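Local coordinates for protein glutamine synthetase (Streptomyces coelicolor, PDB 4BAX) that belongs to the glutamine synthetase family, each of its ten subunits joining a beta-grasp domain to a catalytic domain, at residues D12-P16 and T17-R21; H158-N161 and C162-G166; D195-W198 and V199-L203; Y205-A208 and E209-V213. All coordinates share one frame; numbering follows the deposited sequence.

Interaction 1 of 4, residues D12-P16 and T17-R21; sequences DGTEP and TAKLR
Asp12 and Arg21 form the salt bridge of this hairpin-like connection between strands 3-11 and 20-28. NE and NH2 of Arg21 approach side-on and both grip the same oxygen, Asp12 OD2; the NE to OD2 distance is 2.7 Å and the NH2 to OD2 distance 2.8 Å. OD2 lies in the guanidinium plane, whereas the carboxylate as a whole is turned 56° from it.

Hydrogen bonds engage the other oxygen. Asp12 OD1 takes Lys19 N at 2.8 Å and Thr14 N at 2.9 Å from opposite faces of the carboxylate plane, and the second bond defines an Asx turn. Thr14 OG1 adds a third donor to OD2. Asp12 CG sits between the backbone N and the carbonyl carbon (chi1 72°), which folds the carboxylate back over the loop. The backbone contributes Asp12 N to Lys19 O at 2.7 Å.

Van der Waals contact is slight: the Ala18 methyl lies against the Asp12 carbonyl oxygen. Beyond the loop, NH1 and NH2 of Arg21 bind carbonyls of Tyr141 and Gly138 in the second subunit.

With five donors on two oxygens, this buried carboxylate should favour its ionised form and fix the loop's shape beside the subunit interface.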
loop_
_atom_site.group_PDB
_atom_site.type_symbol
_atom_site.label_atom_id
_atom_site.label_comp_id
_atom_site.label_asym_id
_atom_site.label_seq_id
_atom_site.Cartn_x
_atom_site.Cartn_y
_atom_site.Cartn_z
ATOM N N ASP A 12 -7.057 -24.682 -32.838
ATOM C CA ASP A 12 -8.230 -25.442 -32.419
ATOM C C ASP A 12 -9.510 -25.163 -33.237
ATOM O O ASP A 12 -9.464 -24.592 -34.333
ATOM C CB ASP A 12 -8.456 -25.377 -30.900
ATOM C CG ASP A 12 -8.941 -24.021 -30.420
ATOM O OD1 ASP A 12 -9.397 -23.193 -31.239
ATOM O OD2 ASP A 12 -8.826 -23.766 -29.202
ATOM N N GLY A 13 -10.637 -25.631 -32.718
ATOM C CA GLY A 13 -11.912 -25.446 -33.372
ATOM C C GLY A 13 -12.813 -24.473 -32.635
ATOM O O GLY A 13 -14.038 -24.526 -32.805
ATOM N N THR A 14 -12.219 -23.594 -31.823
ATOM C CA THR A 14 -12.992 -22.596 -31.075
ATOM C C THR A 14 -13.708 -21.627 -32.000
ATOM O O THR A 14 -13.194 -21.270 -33.072
ATOM C CB THR A 14 -12.128 -21.816 -30.041
ATOM O OG1 THR A 14 -11.394 -22.724 -29.211
ATOM C CG2 THR A 14 -13.013 -20.952 -29.150
ATOM N N GLU A 15 -14.901 -21.218 -31.574
ATOM C CA GLU A 15 -15.743 -20.307 -32.346
ATOM C C GLU A 15 -16.060 -19.064 -31.497
ATOM O O GLU A 15 -16.270 -19.195 -30.284
ATOM C CB GLU A 15 -17.044 -21.018 -32.725
ATOM C CG GLU A 15 -16.826 -22.134 -33.762
ATOM C CD GLU A 15 -18.094 -22.942 -34.071
ATOM O OE1 GLU A 15 -19.158 -22.327 -34.313
ATOM O OE2 GLU A 15 -18.025 -24.197 -34.082
ATOM N N PRO A 16 -16.145 -17.865 -32.135
ATOM C CA PRO A 16 -15.968 -17.570 -33.573
ATOM C C PRO A 16 -14.527 -17.600 -34.074
ATOM O O PRO A 16 -14.307 -17.771 -35.285
ATOM C CB PRO A 16 -16.514 -16.139 -33.714
ATOM C CG PRO A 16 -16.771 -15.630 -32.323
ATOM C CD PRO A 16 -16.245 -16.625 -31.340
ATOM N N THR A 17 -13.573 -17.357 -33.176
ATOM C CA THR A 17 -12.163 -17.289 -33.551
ATOM C C THR A 17 -11.396 -18.412 -32.884
ATOM O O THR A 17 -11.384 -18.522 -31.656
ATOM C CB THR A 17 -11.553 -15.950 -33.173
ATOM O OG1 THR A 17 -12.288 -14.910 -33.837
ATOM C CG2 THR A 17 -10.120 -15.889 -33.636
ATOM N N ALA A 18 -10.694 -19.188 -33.705
ATOM C CA ALA A 18 -9.906 -20.319 -33.240
ATOM C C ALA A 18 -8.649 -19.877 -32.528
ATOM O O ALA A 18 -8.106 -18.807 -32.814
ATOM C CB ALA A 18 -9.578 -21.253 -34.394
ATOM N N LYS A 19 -8.169 -20.750 -31.644
ATOM C CA LYS A 19 -7.039 -20.455 -30.773
ATOM C C LYS A 19 -5.875 -21.423 -30.960
ATOM O O LYS A 19 -6.043 -22.585 -31.382
ATOM C CB LYS A 19 -7.482 -20.487 -29.315
ATOM C CG LYS A 19 -8.760 -19.700 -29.022
ATOM C CD LYS A 19 -9.281 -19.996 -27.612
ATOM C CE LYS A 19 -8.184 -19.898 -26.527
ATOM N NZ LYS A 19 -7.847 -18.499 -26.102
ATOM N N LEU A 20 -4.686 -20.911 -30.677
ATOM C CA LEU A 20 -3.468 -21.703 -30.680
ATOM C C LEU A 20 -3.407 -22.636 -29.466
ATOM O O LEU A 20 -3.864 -22.286 -28.384
ATOM C CB LEU A 20 -2.235 -20.821 -30.733
ATOM C CG LEU A 20 -2.021 -20.110 -32.051
ATOM C CD1 LEU A 20 -1.308 -18.801 -31.776
ATOM C CD2 LEU A 20 -1.217 -21.004 -33.016
ATOM N N ARG A 21 -2.924 -23.848 -29.680
ATOM C CA ARG A 21 -2.644 -24.789 -28.602
ATOM C C ARG A 21 -1.220 -25.347 -28.772
ATOM O O ARG A 21 -0.670 -25.406 -29.893
ATOM C CB ARG A 21 -3.672 -25.920 -28.545
ATOM C CG ARG A 21 -5.111 -25.452 -28.584
ATOM C CD ARG A 21 -5.557 -24.865 -27.259
ATOM N NE ARG A 21 -6.957 -24.485 -27.323
ATOM C CZ ARG A 21 -7.753 -24.432 -26.261
ATOM N NH1 ARG A 21 -7.273 -24.757 -25.057
ATOM N NH2 ARG A 21 -9.029 -24.080 -26.399
#

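Interaction 2 of 4, residues H158-N161 and C162-G166; sequences HLEN and CLKAG
The first torsions bring the side chains of His158 and Cys162 together: the imidazole lies opposite the backbone N (chi1 171°), and Cys162 SG lies beside its own N (chi1 -75°). The sulfur thereby comes over one face of the ring, 3.6 Å from the ring centroid and displaced toward the rim, nearest NE2. That nitrogen has its polar partner in Ala200 O on helix 190-210, and Phe183 also meets the imidazole, so the ring is held from several directions.

Successive backbone bonds of helix 152-164 set the four-residue spacing of these pairs, from Cys162 N to His158 O (2.8 Å) through Ala165 N to Asn161 O (3.0 Å). Its C-terminal end is a Schellman motif: Gly166 turns to positive phi (87°), and its N reaches back to Leu163 O at 2.8 Å.

On another flank Leu159 and Leu163 run side by side in the same direction, their CD1 atoms 4.1 Å apart. Lys164 bends so that its CD passes 3.7 Å from Glu160 OE2, a van der Waals contact of a methylene with the oxygen and not a salt bridge, since Lys164 NZ is 4.9 Å from Glu160 OE2; the carboxylate's salt bridge, through OE1, goes to Lys5 of the third subunit. Asn161 ND2 is bonded to Thr207 OG1 on helix 190-210.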
loop_
_atom_site.group_PDB
_atom_site.type_symbol
_atom_site.label_atom_id
_atom_site.label_comp_id
_atom_site.label_asym_id
_atom_site.label_seq_id
_atom_site.Cartn_x
_atom_site.Cartn_y
_atom_site.Cartn_z
ATOM N N HIS A 158 10.165 -10.183 -29.194
ATOM C CA HIS A 158 9.426 -10.924 -30.200
ATOM C C HIS A 158 10.057 -10.847 -31.604
ATOM O O HIS A 158 10.168 -11.867 -32.312
ATOM C CB HIS A 158 8.000 -10.437 -30.229
ATOM C CG HIS A 158 7.199 -10.973 -31.370
ATOM N ND1 HIS A 158 6.833 -10.198 -32.450
ATOM C CD2 HIS A 158 6.697 -12.208 -31.597
ATOM C CE1 HIS A 158 6.126 -10.932 -33.288
ATOM N NE2 HIS A 158 6.029 -12.154 -32.795
ATOM N N LEU A 159 10.505 -9.656 -31.999
ATOM C CA LEU A 159 11.124 -9.520 -33.314
ATOM C C LEU A 159 12.414 -10.348 -33.403
ATOM O O LEU A 159 12.630 -11.074 -34.390
ATOM C CB LEU A 159 11.370 -8.052 -33.660
ATOM C CG LEU A 159 12.255 -7.771 -34.868
ATOM C CD1 LEU A 159 11.526 -8.120 -36.159
ATOM C CD2 LEU A 159 12.678 -6.323 -34.868
ATOM N N GLU A 160 13.253 -10.252 -32.371
ATOM C CA GLU A 160 14.483 -11.035 -32.319
ATOM C C GLU A 160 14.152 -12.533 -32.290
ATOM O O GLU A 160 14.782 -13.335 -32.971
ATOM C CB GLU A 160 15.336 -10.631 -31.111
ATOM C CG GLU A 160 16.692 -11.359 -30.994
ATOM C CD GLU A 160 17.653 -11.048 -32.173
ATOM O OE1 GLU A 160 17.291 -10.268 -33.083
ATOM O OE2 GLU A 160 18.782 -11.589 -32.200
ATOM N N ASN A 161 13.089 -12.888 -31.574
ATOM C CA ASN A 161 12.651 -14.271 -31.519
ATOM C C ASN A 161 12.173 -14.791 -32.881
ATOM O O ASN A 161 12.504 -15.921 -33.254
ATOM C CB ASN A 161 11.554 -14.426 -30.467
ATOM C CG ASN A 161 12.121 -14.563 -29.062
ATOM O OD1 ASN A 161 13.298 -14.877 -28.897
ATOM N ND2 ASN A 161 11.289 -14.335 -28.046
ATOM N N CYS A 162 11.429 -13.973 -33.626
ATOM C CA CYS A 162 10.934 -14.349 -34.957
ATOM C C CYS A 162 12.110 -14.572 -35.944
ATOM O O CYS A 162 12.114 -15.520 -36.755
ATOM C CB CYS A 162 9.980 -13.276 -35.494
ATOM S SG CYS A 162 8.303 -13.287 -34.701
ATOM N N LEU A 163 13.106 -13.686 -35.882
ATOM C CA LEU A 163 14.282 -13.791 -36.756
ATOM C C LEU A 163 15.169 -15.003 -36.440
ATOM O O LEU A 163 15.630 -15.703 -37.352
ATOM C CB LEU A 163 15.096 -12.490 -36.725
ATOM C CG LEU A 163 14.316 -11.281 -37.273
ATOM C CD1 LEU A 163 15.024 -9.945 -37.078
ATOM C CD2 LEU A 163 14.021 -11.480 -38.750
ATOM N N LYS A 164 15.354 -15.282 -35.149
ATOM C CA LYS A 164 16.105 -16.457 -34.721
ATOM C C LYS A 164 15.385 -17.716 -35.182
ATOM O O LYS A 164 16.024 -18.708 -35.529
ATOM C CB LYS A 164 16.261 -16.453 -33.202
ATOM C CG LYS A 164 17.661 -16.134 -32.735
ATOM C CD LYS A 164 17.621 -15.089 -31.630
ATOM C CE LYS A 164 17.029 -15.638 -30.341
ATOM N NZ LYS A 164 17.981 -15.405 -29.212
ATOM N N ALA A 165 14.055 -17.658 -35.197
ATOM C CA ALA A 165 13.223 -18.734 -35.741
ATOM C C ALA A 165 13.274 -18.814 -37.282
ATOM O O ALA A 165 12.840 -19.810 -37.870
ATOM C CB ALA A 165 11.792 -18.572 -35.271
ATOM N N GLY A 166 13.791 -17.763 -37.927
ATOM C CA GLY A 166 13.898 -17.744 -39.375
ATOM C C GLY A 166 12.708 -17.240 -40.169
ATOM O O GLY A 166 12.664 -17.360 -41.400
#

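Interaction 3 of 4, residues D195-W198 and V199-L203; sequences DQLW and VARWL
The Trp198 indole carries Arg201 over one face. NH1 stands 3.2 Å above the ring plane, displaced toward the rim of the six-membered ring and closest to CH2, while CZ of Arg201 is 4.6 Å from that ring's centroid and 17° off its normal. This is a cation-pi contact, but not a flat stack: ring and guanidinium planes are 86° apart, so the guanidinium presents its edge to the indole. At the indole's own polar corner NE1 is bonded to Asp322, and the ring of Tyr324 also meets the indole.

Both residues belong to helix 190-210, whose part here is buried, its centre about 8 Å from the centre of the chain, and packs on strands 75-82 and 180-188. Its backbone bonds include Arg201 N to Leu197 O at 2.7 Å and Trp202 N to Trp198 O at 2.8 Å. With CG opposite the carbonyl carbon and beside the backbone N (chi1 -82°), the Arg201 chain runs extended from CG to NE. Its CD passes 3.7 Å from Trp198 CE3, and its NE lies 3.8 Å from Leu197 CG. Two further bonds fix the guanidinium's rotation: NE goes to Gln115 OE1 and NH2 to Val321 O.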
loop_
_atom_site.group_PDB
_atom_site.type_symbol
_atom_site.label_atom_id
_atom_site.label_comp_id
_atom_site.label_asym_id
_atom_site.label_seq_id
_atom_site.Cartn_x
_atom_site.Cartn_y
_atom_site.Cartn_z
ATOM N N ASP A 195 1.694 -20.193 -42.424
ATOM C CA ASP A 195 2.372 -20.998 -41.424
ATOM C C ASP A 195 3.244 -20.113 -40.545
ATOM O O ASP A 195 3.215 -20.251 -39.314
ATOM C CB ASP A 195 3.227 -22.085 -42.082
ATOM C CG ASP A 195 2.383 -23.220 -42.662
ATOM O OD1 ASP A 195 1.210 -23.373 -42.246
ATOM O OD2 ASP A 195 2.881 -23.960 -43.545
ATOM N N GLN A 196 3.997 -19.193 -41.159
ATOM C CA GLN A 196 4.926 -18.340 -40.399
ATOM C C GLN A 196 4.190 -17.359 -39.473
ATOM O O GLN A 196 4.584 -17.174 -38.320
ATOM C CB GLN A 196 5.887 -17.584 -41.342
ATOM C CG GLN A 196 6.854 -18.462 -42.155
ATOM C CD GLN A 196 8.068 -17.701 -42.721
ATOM O OE1 GLN A 196 8.300 -16.541 -42.381
ATOM N NE2 GLN A 196 8.863 -18.376 -43.565
ATOM N N LEU A 197 3.072 -16.817 -39.957
ATOM C CA LEU A 197 2.246 -15.881 -39.195
ATOM C C LEU A 197 1.648 -16.523 -37.929
ATOM O O LEU A 197 1.603 -15.887 -36.845
ATOM C CB LEU A 197 1.133 -15.304 -40.082
ATOM C CG LEU A 197 0.167 -14.335 -39.383
ATOM C CD1 LEU A 197 0.930 -13.207 -38.681
ATOM C CD2 LEU A 197 -0.858 -13.739 -40.349
ATOM N N TRP A 198 1.196 -17.776 -38.066
ATOM C CA TRP A 198 0.651 -18.498 -36.918
ATOM C C TRP A 198 1.723 -18.714 -35.867
ATOM O O TRP A 198 1.499 -18.515 -34.662
ATOM C CB TRP A 198 0.046 -19.847 -37.340
ATOM C CG TRP A 198 -1.403 -19.740 -37.684
ATOM C CD1 TRP A 198 -2.007 -20.068 -38.883
ATOM C CD2 TRP A 198 -2.429 -19.207 -36.855
ATOM N NE1 TRP A 198 -3.361 -19.805 -38.821
ATOM C CE2 TRP A 198 -3.645 -19.271 -37.588
ATOM C CE3 TRP A 198 -2.452 -18.696 -35.548
ATOM C CZ2 TRP A 198 -4.867 -18.839 -37.050
ATOM C CZ3 TRP A 198 -3.666 -18.262 -35.020
ATOM C CH2 TRP A 198 -4.853 -18.342 -35.768
ATOM N N VAL A 199 2.908 -19.055 -36.348
ATOM C CA VAL A 199 4.028 -19.277 -35.473
ATOM C C VAL A 199 4.462 -17.946 -34.849
ATOM O O VAL A 199 4.756 -17.849 -33.650
ATOM C CB VAL A 199 5.177 -19.966 -36.210
ATOM C CG1 VAL A 199 6.408 -19.992 -35.328
ATOM C CG2 VAL A 199 4.770 -21.384 -36.622
ATOM N N ALA A 200 4.460 -16.906 -35.676
ATOM C CA ALA A 200 4.804 -15.589 -35.194
ATOM C C ALA A 200 3.784 -15.086 -34.136
ATOM O O ALA A 200 4.174 -14.441 -33.148
ATOM C CB ALA A 200 4.948 -14.595 -36.367
ATOM N N ARG A 201 2.498 -15.402 -34.332
ATOM C CA ARG A 201 1.472 -15.092 -33.332
ATOM C C ARG A 201 1.766 -15.867 -32.059
ATOM O O ARG A 201 1.722 -15.330 -30.943
ATOM C CB ARG A 201 0.068 -15.451 -33.827
ATOM C CG ARG A 201 -0.585 -14.398 -34.724
ATOM C CD ARG A 201 -1.584 -15.061 -35.700
ATOM N NE ARG A 201 -2.341 -14.086 -36.487
ATOM C CZ ARG A 201 -3.621 -14.210 -36.855
ATOM N NH1 ARG A 201 -4.332 -15.291 -36.523
ATOM N NH2 ARG A 201 -4.195 -13.243 -37.575
ATOM N N TRP A 202 2.068 -17.143 -32.231
ATOM C CA TRP A 202 2.320 -17.974 -31.079
ATOM C C TRP A 202 3.524 -17.402 -30.324
ATOM O O TRP A 202 3.525 -17.359 -29.087
ATOM C CB TRP A 202 2.540 -19.448 -31.481
ATOM C CG TRP A 202 2.732 -20.340 -30.287
ATOM C CD1 TRP A 202 1.744 -20.999 -29.595
ATOM C CD2 TRP A 202 3.973 -20.668 -29.623
ATOM N NE1 TRP A 202 2.296 -21.706 -28.541
ATOM C CE2 TRP A 202 3.657 -21.527 -28.544
ATOM C CE3 TRP A 202 5.310 -20.311 -29.829
ATOM C CZ2 TRP A 202 4.633 -22.044 -27.690
ATOM C CZ3 TRP A 202 6.268 -20.825 -28.978
ATOM C CH2 TRP A 202 5.925 -21.684 -27.923
ATOM N N LEU A 203 4.526 -16.930 -31.063
ATOM C CA LEU A 203 5.712 -16.341 -30.457
ATOM C C LEU A 203 5.404 -15.027 -29.715
ATOM O O LEU A 203 6.052 -14.716 -28.697
ATOM C CB LEU A 203 6.786 -16.123 -31.513
ATOM C CG LEU A 203 7.585 -17.358 -31.933
ATOM C CD1 LEU A 203 8.447 -17.023 -33.153
ATOM C CD2 LEU A 203 8.462 -17.867 -30.799
#

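Interaction 4 of 4, residues Y205-A208 and E209-V213; sequences YRTA and EDFEV
Ala208 O is gripped by two backbone donors where helix 190-210 runs out. Val213 N approaches at 3.2 Å with a nearly straight N-H (168°), and Phe211 N adds a weak bond. Together with Glu212 N bonded to Glu209 O at 3.1 Å, and positive phi at Glu212 (60°), the bond from Val213 makes a Schellman motif. Its apolar complement is Ala208 CB against Val213 CG2 at 3.8 Å. A water donates to both Tyr205 O and Val213 O, tying the last turn to the chain leaving it.

Arg206 bends at chi2 so that its guanidinium comes round to the acidic pair that follows. NH1 makes a long salt bridge to Asp210 OD2 at 3.7 Å, with the two planes 84° apart. Glu209 OE1 lies 4.0 Å from NH1 but well out of the guanidinium plane, an attraction of charges alone; its carboxylate instead binds Arg152 and Gly145 N of the second subunit.

Thr207 and Phe211 lie side by side, the ring turning its edge to Thr207 O, 3.3 Å from CD1.

The helix end is therefore closed chiefly by backbone bonds and water. Glu209 may offset the closeness of Arg206 and Arg152 of the second subunit, while the long Arg206-Asp210 pair probably adds little.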
loop_
_atom_site.group_PDB
_atom_site.type_symbol
_atom_site.label_atom_id
_atom_site.label_comp_id
_atom_site.label_asym_id
_atom_site.label_seq_id
_atom_site.Cartn_x
_atom_site.Cartn_y
_atom_site.Cartn_z
ATOM N N TYR A 205 2.436 -14.090 -28.142
ATOM C CA TYR A 205 1.732 -14.412 -26.910
ATOM C C TYR A 205 2.702 -14.991 -25.926
ATOM O O TYR A 205 2.729 -14.636 -24.755
ATOM C CB TYR A 205 0.681 -15.474 -27.173
ATOM C CG TYR A 205 -0.459 -15.088 -28.065
ATOM C CD1 TYR A 205 -1.191 -13.921 -27.860
ATOM C CD2 TYR A 205 -0.838 -15.931 -29.104
ATOM C CE1 TYR A 205 -2.265 -13.608 -28.700
ATOM C CE2 TYR A 205 -1.890 -15.625 -29.931
ATOM C CZ TYR A 205 -2.603 -14.477 -29.732
ATOM O OH TYR A 205 -3.651 -14.209 -30.588
ATOM N N ARG A 206 3.493 -15.914 -26.438
ATOM C CA ARG A 206 4.444 -16.631 -25.621
ATOM C C ARG A 206 5.584 -15.741 -25.090
ATOM O O ARG A 206 5.892 -15.782 -23.897
ATOM C CB ARG A 206 4.951 -17.853 -26.377
ATOM C CG ARG A 206 6.103 -18.586 -25.757
ATOM C CD ARG A 206 5.710 -19.395 -24.565
ATOM N NE ARG A 206 6.862 -20.080 -23.994
ATOM C CZ ARG A 206 7.734 -19.504 -23.172
ATOM N NH1 ARG A 206 7.594 -18.219 -22.838
ATOM N NH2 ARG A 206 8.759 -20.208 -22.693
ATOM N N THR A 207 6.123 -14.871 -25.946
ATOM C CA THR A 207 7.155 -13.921 -25.535
ATOM C C THR A 207 6.606 -12.963 -24.467
ATOM O O THR A 207 7.286 -12.681 -23.467
ATOM C CB THR A 207 7.694 -13.108 -26.741
ATOM O OG1 THR A 207 8.257 -14.014 -27.684
ATOM C CG2 THR A 207 8.778 -12.138 -26.320
ATOM N N ALA A 208 5.359 -12.522 -24.656
ATOM C CA ALA A 208 4.720 -11.556 -23.759
ATOM C C ALA A 208 4.462 -12.137 -22.357
ATOM O O ALA A 208 4.380 -11.397 -21.367
ATOM C CB ALA A 208 3.439 -11.001 -24.379
ATOM N N GLU A 209 4.377 -13.463 -22.268
ATOM C CA GLU A 209 4.208 -14.121 -20.977
ATOM C C GLU A 209 5.335 -13.765 -20.016
ATOM O O GLU A 209 5.091 -13.560 -18.830
ATOM C CB GLU A 209 4.175 -15.635 -21.138
ATOM C CG GLU A 209 2.894 -16.161 -21.755
ATOM C CD GLU A 209 2.956 -17.653 -22.033
ATOM O OE1 GLU A 209 3.831 -18.335 -21.465
ATOM O OE2 GLU A 209 2.132 -18.148 -22.829
ATOM N N ASP A 210 6.554 -13.663 -20.534
ATOM C CA ASP A 210 7.723 -13.347 -19.711
ATOM C C ASP A 210 7.708 -11.934 -19.150
ATOM O O ASP A 210 8.234 -11.680 -18.053
ATOM C CB ASP A 210 9.016 -13.624 -20.494
ATOM C CG ASP A 210 9.220 -15.098 -20.788
ATOM O OD1 ASP A 210 8.760 -15.937 -19.980
ATOM O OD2 ASP A 210 9.815 -15.429 -21.836
ATOM N N PHE A 211 7.044 -11.034 -19.875
ATOM C CA PHE A 211 6.916 -9.651 -19.456
ATOM C C PHE A 211 5.628 -9.398 -18.684
ATOM O O PHE A 211 5.329 -8.258 -18.338
ATOM C CB PHE A 211 6.971 -8.740 -20.675
ATOM C CG PHE A 211 8.281 -8.799 -21.408
ATOM C CD1 PHE A 211 8.491 -9.762 -22.399
ATOM C CD2 PHE A 211 9.298 -7.889 -21.137
ATOM C CE1 PHE A 211 9.700 -9.819 -23.100
ATOM C CE2 PHE A 211 10.507 -7.951 -21.825
ATOM C CZ PHE A 211 10.709 -8.923 -22.810
ATOM N N GLU A 212 4.854 -10.452 -18.449
ATOM C CA GLU A 212 3.583 -10.344 -17.716
ATOM C C GLU A 212 2.582 -9.422 -18.379
ATOM O O GLU A 212 1.837 -8.741 -17.677
ATOM C CB GLU A 212 3.792 -9.914 -16.269
ATOM C CG GLU A 212 4.374 -10.955 -15.374
ATOM C CD GLU A 212 4.730 -10.372 -14.021
ATOM O OE1 GLU A 212 5.036 -9.148 -13.926
ATOM O OE2 GLU A 212 4.685 -11.147 -13.043
ATOM N N VAL A 213 2.545 -9.404 -19.712
ATOM C CA VAL A 213 1.527 -8.624 -20.419
ATOM C C VAL A 213 0.820 -9.519 -21.402
ATOM O O VAL A 213 1.245 -10.651 -21.641
ATOM C CB VAL A 213 2.097 -7.365 -21.153
ATOM C CG1 VAL A 213 2.954 -6.508 -20.212
ATOM C CG2 VAL A 213 2.879 -7.770 -22.407
HETATM O O HOH W 1 0.942 -12.885 -23.337
#

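Overall arrangement
Helix 190-210 is common ground: interactions 3 and 4 follow each other along it, centres 15 Å apart, and interactions 1 and 2 each pack against it. Leu20 of interaction 1 bridges from the beta-grasp region, its CD2 3.6 Å from Trp198 CE3 and its CD1 3.7 Å from Tyr205 CE2. Helix 152-164 is joined to the same helix by two probable hydrogen bonds, His158 NE2 to Ala200 O (3.0 Å) and Asn161 ND2 to Thr207 OG1 (3.1 Å). Interactions 1 and 2 do not touch, their nearest atoms about 10 Å apart. The Lys19 and Tyr205 side chains each lie about 4 Å from a bound sodium ion, and interactions 1 and 4 both reach the second subunit.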